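Local coordinates for protein LacI family sugar-binding transcriptional regulator (Enterococcus faecalis V583, PDB 4RK0) that binds ribose between the two lobes of its periplasmic-binding-protein-like core and probably regulates transcription by binding DNA, as LacI-family regulators do, at residues Pro225-Ala230 and Val262-Arg267. Sequence-based numbering, arbitrary orientation.
Sequences PLTTIA and VQLIER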
# COMPACT_ATOMS: atom_id res chain seq x y z
N PRO A 225 -12.14 -3.35 15.22
CA PRO A 225 -10.82 -2.74 15.11
C PRO A 225 -9.77 -3.62 15.81
O PRO A 225 -10.04 -4.18 16.90
CB PRO A 225 -10.99 -1.38 15.76
CG PRO A 225 -12.43 -1.06 15.55
CD PRO A 225 -13.18 -2.35 15.55
N LEU A 226 -8.62 -3.74 15.15
CA LEU A 226 -7.60 -4.75 15.49
C LEU A 226 -6.59 -4.22 16.52
O LEU A 226 -5.92 -3.17 16.33
CB LEU A 226 -6.87 -5.22 14.21
CG LEU A 226 -5.71 -6.18 14.38
CD1 LEU A 226 -6.19 -7.51 14.95
CD2 LEU A 226 -4.99 -6.37 13.05
N THR A 227 -6.51 -4.97 17.62
CA THR A 227 -5.54 -4.81 18.68
C THR A 227 -4.25 -5.30 18.11
O THR A 227 -4.21 -6.38 17.49
CB THR A 227 -5.96 -5.63 19.91
OG1 THR A 227 -7.15 -5.07 20.48
CG2 THR A 227 -4.85 -5.66 20.99
N THR A 228 -3.19 -4.54 18.33
CA THR A 228 -1.94 -4.79 17.62
C THR A 228 -0.74 -4.17 18.33
O THR A 228 -0.90 -3.43 19.29
CB THR A 228 -2.05 -4.21 16.19
OG1 THR A 228 -0.97 -4.72 15.42
CG2 THR A 228 -2.06 -2.69 16.17
N ILE A 229 0.44 -4.54 17.89
CA ILE A 229 1.68 -3.92 18.36
C ILE A 229 2.11 -2.91 17.35
O ILE A 229 2.30 -3.26 16.20
CB ILE A 229 2.80 -4.97 18.50
CG1 ILE A 229 2.42 -6.03 19.52
CG2 ILE A 229 4.10 -4.28 18.91
CD1 ILE A 229 1.88 -5.54 20.84
N ALA A 230 2.27 -1.66 17.77
CA ALA A 230 2.62 -0.61 16.84
C ALA A 230 4.13 -0.47 16.65
O ALA A 230 4.87 -0.30 17.61
CB ALA A 230 2.06 0.75 17.30
N VAL A 262 8.45 -0.06 20.52
CA VAL A 262 7.10 -0.44 20.06
C VAL A 262 6.13 -0.34 21.24
O VAL A 262 6.56 -0.31 22.39
CB VAL A 262 7.08 -1.87 19.44
CG1 VAL A 262 8.03 -1.95 18.27
CG2 VAL A 262 7.37 -2.96 20.45
N GLN A 263 4.82 -0.32 20.98
CA GLN A 263 3.82 -0.36 22.07
C GLN A 263 2.55 -1.07 21.64
O GLN A 263 2.23 -1.14 20.42
CB GLN A 263 3.48 1.06 22.49
CG GLN A 263 2.72 1.81 21.44
CD GLN A 263 2.56 3.26 21.80
OE1 GLN A 263 2.28 3.60 22.95
NE2 GLN A 263 2.74 4.14 20.83
N LEU A 264 1.85 -1.60 22.62
CA LEU A 264 0.54 -2.22 22.44
C LEU A 264 -0.52 -1.16 22.19
O LEU A 264 -0.57 -0.14 22.87
CB LEU A 264 0.16 -2.98 23.69
CG LEU A 264 -1.22 -3.60 23.74
CD1 LEU A 264 -1.36 -4.65 22.66
CD2 LEU A 264 -1.46 -4.20 25.12
N ILE A 265 -1.34 -1.40 21.19
CA ILE A 265 -2.52 -0.57 20.88
C ILE A 265 -3.70 -1.43 21.08
O ILE A 265 -3.94 -2.32 20.28
CB ILE A 265 -2.54 -0.10 19.42
CG1 ILE A 265 -1.24 0.62 19.06
CG2 ILE A 265 -3.72 0.87 19.21
CD1 ILE A 265 -0.96 1.87 19.85
N GLU A 266 -4.45 -1.19 22.15
CA GLU A 266 -5.59 -2.01 22.45
C GLU A 266 -6.82 -1.46 21.76
O GLU A 266 -7.16 -0.27 21.92
CB GLU A 266 -5.80 -2.10 23.96
CG GLU A 266 -6.95 -2.99 24.41
CD GLU A 266 -6.87 -3.35 25.89
OE1 GLU A 266 -5.94 -2.84 26.58
OE2 GLU A 266 -7.72 -4.13 26.38
N ARG A 267 -7.46 -2.32 20.99
CA ARG A 267 -8.70 -1.99 20.31
C ARG A 267 -9.77 -2.98 20.72
O ARG A 267 -10.02 -3.14 21.95
CB ARG A 267 -8.47 -1.89 18.79
CG ARG A 267 -7.57 -0.77 18.42
CD ARG A 267 -7.65 -0.42 16.94
NE ARG A 267 -6.80 0.72 16.65
CZ ARG A 267 -5.54 0.65 16.19
NH1 ARG A 267 -4.95 -0.53 16.01
NH2 ARG A 267 -4.86 1.76 15.94
O HOH W 1 -8.78 -5.99 22.28
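Thr228-Ala230 and Gln263-Ile265 pair as a short antiparallel ladder in the C-terminal lobe of the periplasmic-binding-protein-like fold, where 225-230 runs between 263-265 and the residues that follow strand 209-211. Thr228 and Ile265 form a hydrogen-bonded pair, joined by Thr228 N to Ile265 O (3.0 Å) and Ile265 N to Thr228 O (2.8 Å). Ala230 and Gln263 make the next such pair less evenly: Ala230 N reaches Gln263 O at 2.7 Å, whereas the return bond from Gln263 N is weak. Between them, Ile229 and Leu264 are a non-hydrogen-bonded pair whose side chains share one face, the tip CD1 of Ile229 meeting Leu264 CD1 at 3.8 Å. On the other face, Ala230 CB lies against CG1 of Ile265.

Beyond the ladder, the side chains of Thr227 and Arg267 bond to main-chain atoms of the facing segment. OG1 of Thr227, anti to its own carbonyl carbon (chi1 -68°), accepts a bond from Arg267 N at 2.8 Å and also holds a water that bonds weakly to Arg267 O. The extended Arg267 chain runs back past Pro225 CB, and its NH1 donates to Leu226 O (2.8 Å, 162° at the hydrogen), with the oxygen in the guanidinium plane. Ile265 CG2 covers one guanidinium face, while NH2 is held by a salt bridge to Glu220.

Thr228 OG1 bonds to Asp187 at the start of helix 187-199. Main-chain bonds join Thr227 to Gly212 and Ile229 to Asp214, a ribose-pocket residue, and Ile229 and Leu264 rest on helix 109-122.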